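Local coordinates for type IV pilus biogenesis factor PilY1 (Pseudomonas aeruginosa, PDB 3HX6), which primes type IV pilus assembly, serves twitching motility and adhesion to host cells, and probably regulates pilus retraction through calcium binding and release, at residues 401-415 with 509-523. The protein carries 3 engineered substitutions. Residues are numbered along the deposited sequence; the frame is centred on the assembly and turned at random.
Sequences ADSTFASTARTIRIA and DYSYNKQNVAVSGTE
Arg413 on strand 408-415 pairs antiparallel with Gly521 in the C-terminal domain of PilY1, a beta-propeller; strand 521-524 thereby joins the hairpin of 392-405 and 408-415 to strand 477-483. Arg413 N donates to Gly521 O at 2.8 Å, from above the carbonyl plane. Arg413 O takes Gly521 N at 3.1 Å and, weakly, Ser520 N, so Ser520 and Gly521 both face one residue in a classic beta bulge. Two residues along, past the non-hydrogen-bonded pair Ile412 and Thr522, Thr411 O receives Glu523 N in a nearly linear bond (3.0 Å, 172° at the hydrogen), with a weak bond from Thr522 OG1 as well. Water 2 continues the pairing where the strands part, accepting from Thr411 N and donating to Glu523 O. At the bulge, water 3 accepts from Ala415 N, donates to Ala518 O and bonds Ser520 OG. Water 1 bridges Ser403 OG and Asp509 O.

The two arginines find partners outside the two segments: Arg413 NH1 with Tyr481 OH and Glu447, Arg410 NE with Leu498 O and NH2 with Glu547.

Beside the sheet, hairpin 510-517 leans on the isoleucines. Tyr510 CG lies anti to its own N (chi1 173°), which swings the ring under Ile412 CD1, over one face and 4.2 Å from the centroid, with Ser403 CB at the edge. Ile414 CG2 covers a face of the Tyr512 ring, approaching CD2 to 3.9 Å, while Asp509 O meets the Phe405 ring edge in plane, 3.5 Å from CE1.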
loop_
_atom_site.group_PDB
_atom_site.type_symbol
_atom_site.label_atom_id
_atom_site.label_comp_id
_atom_site.label_asym_id
_atom_site.label_seq_id
_atom_site.Cartn_x
_atom_site.Cartn_y
_atom_site.Cartn_z
ATOM N N ALA A 401 30.042 -7.128 9.855
ATOM C CA ALA A 401 30.201 -6.587 11.188
ATOM C C ALA A 401 28.870 -6.517 11.897
ATOM O O ALA A 401 27.807 -6.619 11.279
ATOM C CB ALA A 401 30.826 -5.199 11.120
ATOM N N ASP A 402 28.952 -6.369 13.210
ATOM C CA ASP A 402 27.784 -6.242 14.056
ATOM C C ASP A 402 27.730 -4.762 14.386
ATOM O O ASP A 402 28.735 -4.166 14.783
ATOM C CB ASP A 402 27.961 -7.068 15.328
ATOM C CG ASP A 402 27.635 -8.532 15.121
ATOM O OD1 ASP A 402 27.865 -9.048 14.008
ATOM O OD2 ASP A 402 27.150 -9.174 16.076
ATOM N N SER A 403 26.565 -4.161 14.200
ATOM C CA SER A 403 26.403 -2.750 14.474
ATOM C C SER A 403 24.986 -2.498 14.964
ATOM O O SER A 403 24.154 -3.403 14.983
ATOM C CB SER A 403 26.678 -1.940 13.206
ATOM O OG SER A 403 26.558 -0.550 13.445
ATOM N N THR A 404 24.721 -1.263 15.364
ATOM C CA THR A 404 23.407 -0.887 15.857
ATOM C C THR A 404 22.898 0.278 15.017
ATOM O O THR A 404 23.627 1.230 14.754
ATOM C CB THR A 404 23.488 -0.489 17.344
ATOM O OG1 THR A 404 24.079 -1.567 18.081
ATOM C CG2 THR A 404 22.103 -0.210 17.909
ATOM N N PHE A 405 21.650 0.178 14.578
ATOM C CA PHE A 405 21.023 1.198 13.751
ATOM C C PHE A 405 19.858 1.703 14.576
ATOM O O PHE A 405 18.865 0.998 14.775
ATOM C CB PHE A 405 20.588 0.552 12.436
ATOM C CG PHE A 405 21.721 -0.134 11.725
ATOM C CD1 PHE A 405 22.565 0.583 10.883
ATOM C CD2 PHE A 405 22.012 -1.472 11.983
ATOM C CE1 PHE A 405 23.682 -0.018 10.312
ATOM C CE2 PHE A 405 23.129 -2.083 11.417
ATOM C CZ PHE A 405 23.966 -1.356 10.581
ATOM N N ALA A 406 20.002 2.931 15.064
ATOM C CA ALA A 406 19.025 3.532 15.961
ATOM C C ALA A 406 19.248 2.703 17.227
ATOM O O ALA A 406 20.285 2.831 17.880
ATOM C CB ALA A 406 17.609 3.354 15.435
ATOM N N SER A 407 18.305 1.828 17.552
ATOM C CA SER A 407 18.441 0.977 18.731
ATOM C C SER A 407 18.556 -0.492 18.325
ATOM O O SER A 407 18.930 -1.344 19.131
ATOM C CB SER A 407 17.228 1.149 19.645
ATOM O OG SER A 407 17.030 2.509 19.977
ATOM N N THR A 408 18.245 -0.776 17.065
ATOM C CA THR A 408 18.272 -2.142 16.555
ATOM C C THR A 408 19.663 -2.649 16.189
ATOM O O THR A 408 20.377 -2.027 15.407
ATOM C CB THR A 408 17.373 -2.270 15.316
ATOM O OG1 THR A 408 16.103 -1.661 15.583
ATOM C CG2 THR A 408 17.161 -3.736 14.966
ATOM N N ALA A 409 20.036 -3.790 16.756
ATOM C CA ALA A 409 21.332 -4.394 16.473
ATOM C C ALA A 409 21.160 -5.398 15.336
ATOM O O ALA A 409 20.163 -6.114 15.287
ATOM C CB ALA A 409 21.868 -5.094 17.716
ATOM N N ARG A 410 22.123 -5.437 14.419
ATOM C CA ARG A 410 22.077 -6.360 13.283
ATOM C C ARG A 410 23.490 -6.709 12.839
ATOM O O ARG A 410 24.439 -5.982 13.136
ATOM C CB ARG A 410 21.367 -5.724 12.082
ATOM C CG ARG A 410 19.918 -5.326 12.284
ATOM C CD ARG A 410 19.357 -4.723 11.008
ATOM N NE ARG A 410 18.024 -4.161 11.197
ATOM C CZ ARG A 410 16.908 -4.878 11.270
ATOM N NH1 ARG A 410 16.955 -6.200 11.158
ATOM N NH2 ARG A 410 15.745 -4.271 11.470
ATOM N N THR A 411 23.629 -7.828 12.137
ATOM C CA THR A 411 24.925 -8.205 11.596
ATOM C C THR A 411 24.751 -7.850 10.120
ATOM O O THR A 411 23.810 -8.304 9.465
ATOM C CB THR A 411 25.229 -9.714 11.760
ATOM O OG1 THR A 411 24.327 -10.478 10.958
ATOM C CG2 THR A 411 25.078 -10.127 13.212
ATOM N N ILE A 412 25.646 -7.018 9.610
ATOM C CA ILE A 412 25.549 -6.568 8.236
ATOM C C ILE A 412 26.791 -6.858 7.421
ATOM O O ILE A 412 27.824 -7.288 7.942
ATOM C CB ILE A 412 25.266 -5.049 8.193
ATOM C CG1 ILE A 412 26.365 -4.273 8.924
ATOM C CG2 ILE A 412 23.945 -4.748 8.892
ATOM C CD1 ILE A 412 27.663 -4.131 8.171
ATOM N N ARG A 413 26.673 -6.625 6.124
ATOM C CA ARG A 413 27.785 -6.807 5.221
ATOM C C ARG A 413 27.834 -5.596 4.310
ATOM O O ARG A 413 26.799 -5.010 3.985
ATOM C CB ARG A 413 27.620 -8.088 4.406
ATOM C CG ARG A 413 27.961 -9.339 5.190
ATOM C CD ARG A 413 27.795 -10.612 4.369
ATOM N NE ARG A 413 28.148 -11.790 5.157
ATOM C CZ ARG A 413 27.972 -13.041 4.747
ATOM N NH1 ARG A 413 27.441 -13.278 3.555
ATOM N NH2 ARG A 413 28.334 -14.052 5.526
ATOM N N ILE A 414 29.044 -5.199 3.941
ATOM C CA ILE A 414 29.235 -4.066 3.049
ATOM C C ILE A 414 29.881 -4.586 1.781
ATOM O O ILE A 414 30.812 -5.390 1.828
ATOM C CB ILE A 414 30.146 -2.979 3.679
ATOM C CG1 ILE A 414 29.406 -2.292 4.832
ATOM C CG2 ILE A 414 30.550 -1.945 2.634
ATOM C CD1 ILE A 414 29.895 -2.740 6.184
ATOM N N ALA A 415 29.367 -4.133 0.647
ATOM C CA ALA A 415 29.882 -4.553 -0.643
ATOM C C ALA A 415 30.699 -3.430 -1.256
ATOM O O ALA A 415 30.541 -2.267 -0.888
ATOM C CB ALA A 415 28.721 -4.915 -1.570
ATOM N N ASP A 509 22.657 3.739 7.679
ATOM C CA ASP A 509 23.949 3.647 7.015
ATOM C C ASP A 509 25.019 3.156 7.978
ATOM O O ASP A 509 24.811 3.132 9.187
ATOM C CB ASP A 509 24.341 4.998 6.413
ATOM C CG ASP A 509 23.474 5.369 5.224
ATOM O OD1 ASP A 509 22.864 4.447 4.636
ATOM O OD2 ASP A 509 23.410 6.568 4.871
ATOM N N TYR A 510 26.162 2.758 7.433
ATOM C CA TYR A 510 27.245 2.239 8.249
ATOM C C TYR A 510 28.568 2.922 7.941
ATOM O O TYR A 510 28.846 3.289 6.794
ATOM C CB TYR A 510 27.348 0.722 8.034
ATOM C CG TYR A 510 28.536 0.055 8.680
ATOM C CD1 TYR A 510 29.755 -0.036 8.012
ATOM C CD2 TYR A 510 28.443 -0.496 9.959
ATOM C CE1 TYR A 510 30.853 -0.662 8.595
ATOM C CE2 TYR A 510 29.537 -1.124 10.555
ATOM C CZ TYR A 510 30.736 -1.204 9.868
ATOM O OH TYR A 510 31.822 -1.821 10.440
ATOM N N SER A 511 29.381 3.103 8.975
ATOM C CA SER A 511 30.679 3.743 8.812
ATOM C C SER A 511 31.727 2.706 8.423
ATOM O O SER A 511 32.225 1.961 9.265
ATOM C CB SER A 511 31.084 4.445 10.109
ATOM O OG SER A 511 32.316 5.121 9.954
ATOM N N TYR A 512 32.048 2.660 7.136
ATOM C CA TYR A 512 33.029 1.722 6.608
ATOM C C TYR A 512 34.345 2.442 6.347
ATOM O O TYR A 512 34.496 3.133 5.342
ATOM C CB TYR A 512 32.496 1.101 5.313
ATOM C CG TYR A 512 33.493 0.271 4.532
ATOM C CD1 TYR A 512 34.275 -0.701 5.158
ATOM C CD2 TYR A 512 33.627 0.434 3.152
ATOM C CE1 TYR A 512 35.162 -1.493 4.427
ATOM C CE2 TYR A 512 34.506 -0.352 2.413
ATOM C CZ TYR A 512 35.270 -1.312 3.055
ATOM O OH TYR A 512 36.129 -2.088 2.314
ATOM N N ASN A 513 35.295 2.282 7.263
ATOM C CA ASN A 513 36.597 2.923 7.120
ATOM C C ASN A 513 36.461 4.414 6.796
ATOM O O ASN A 513 36.768 4.854 5.684
ATOM C CB ASN A 513 37.403 2.218 6.022
ATOM C CG ASN A 513 37.955 0.870 6.468
ATOM O OD1 ASN A 513 37.376 0.194 7.321
ATOM N ND2 ASN A 513 39.075 0.468 5.875
ATOM N N LYS A 514 35.974 5.178 7.772
ATOM C CA LYS A 514 35.810 6.625 7.631
ATOM C C LYS A 514 34.781 7.053 6.589
ATOM O O LYS A 514 34.705 8.231 6.244
ATOM C CB LYS A 514 37.153 7.266 7.267
ATOM C CG LYS A 514 38.302 6.963 8.212
ATOM C CD LYS A 514 39.571 7.635 7.710
ATOM C CE LYS A 514 40.731 7.450 8.675
ATOM N NZ LYS A 514 41.953 8.173 8.206
ATOM N N GLN A 515 33.988 6.113 6.088
ATOM C CA GLN A 515 33.003 6.454 5.067
ATOM C C GLN A 515 31.569 6.043 5.405
ATOM O O GLN A 515 31.317 4.887 5.745
ATOM C CB GLN A 515 33.403 5.796 3.746
ATOM C CG GLN A 515 32.867 6.498 2.520
ATOM C CD GLN A 515 33.963 7.201 1.754
ATOM O OE1 GLN A 515 34.782 7.911 2.339
ATOM N NE2 GLN A 515 33.987 7.010 0.440
ATOM N N ASN A 516 30.632 6.989 5.325
ATOM C CA ASN A 516 29.233 6.655 5.572
ATOM C C ASN A 516 28.774 5.966 4.300
ATOM O O ASN A 516 28.712 6.574 3.229
ATOM C CB ASN A 516 28.387 7.898 5.829
ATOM C CG ASN A 516 28.667 8.513 7.182
ATOM O OD1 ASN A 516 28.884 7.799 8.163
ATOM N ND2 ASN A 516 28.653 9.840 7.245
ATOM N N VAL A 517 28.452 4.688 4.429
ATOM C CA VAL A 517 28.059 3.883 3.292
ATOM C C VAL A 517 26.729 3.165 3.490
ATOM O O VAL A 517 26.312 2.900 4.616
ATOM C CB VAL A 517 29.184 2.855 3.014
ATOM C CG1 VAL A 517 28.651 1.654 2.315
ATOM C CG2 VAL A 517 30.285 3.510 2.196
ATOM N N ALA A 518 26.061 2.866 2.381
ATOM C CA ALA A 518 24.803 2.145 2.436
ATOM C C ALA A 518 25.143 0.699 2.780
ATOM O O ALA A 518 26.174 0.180 2.350
ATOM C CB ALA A 518 24.104 2.207 1.087
ATOM N N VAL A 519 24.293 0.058 3.572
ATOM C CA VAL A 519 24.509 -1.337 3.942
ATOM C C VAL A 519 23.907 -2.172 2.816
ATOM O O VAL A 519 22.749 -1.982 2.460
ATOM C CB VAL A 519 23.802 -1.679 5.274
ATOM C CG1 VAL A 519 23.762 -3.202 5.478
ATOM C CG2 VAL A 519 24.537 -1.008 6.431
ATOM N N SER A 520 24.683 -3.093 2.256
ATOM C CA SER A 520 24.176 -3.905 1.161
ATOM C C SER A 520 23.561 -5.220 1.610
ATOM O O SER A 520 22.693 -5.766 0.933
ATOM C CB SER A 520 25.290 -4.180 0.152
ATOM O OG SER A 520 25.714 -2.976 -0.452
ATOM N N GLY A 521 24.007 -5.726 2.751
ATOM C CA GLY A 521 23.475 -6.983 3.233
ATOM C C GLY A 521 23.261 -7.025 4.732
ATOM O O GLY A 521 23.971 -6.366 5.492
ATOM N N THR A 522 22.262 -7.795 5.147
ATOM C CA THR A 522 21.947 -7.963 6.556
ATOM C C THR A 522 21.400 -9.369 6.786
ATOM O O THR A 522 20.618 -9.889 5.984
ATOM C CB THR A 522 20.917 -6.921 7.047
ATOM O OG1 THR A 522 20.695 -7.099 8.451
ATOM C CG2 THR A 522 19.602 -7.070 6.314
ATOM N N GLU A 523 21.838 -9.976 7.884
ATOM C CA GLU A 523 21.434 -11.322 8.261
ATOM C C GLU A 523 20.031 -11.304 8.863
ATOM O O GLU A 523 19.753 -10.511 9.760
ATOM C CB GLU A 523 22.448 -11.875 9.266
ATOM C CG GLU A 523 22.206 -13.292 9.750
ATOM C CD GLU A 523 23.311 -13.772 10.677
ATOM O OE1 GLU A 523 23.585 -13.089 11.689
ATOM O OE2 GLU A 523 23.910 -14.828 10.390
HETATM O O HOH W 1 25.860 2.231 11.973
HETATM O O HOH W 2 21.215 -9.160 11.709
HETATM O O HOH W 3 27.318 -2.113 1.350
#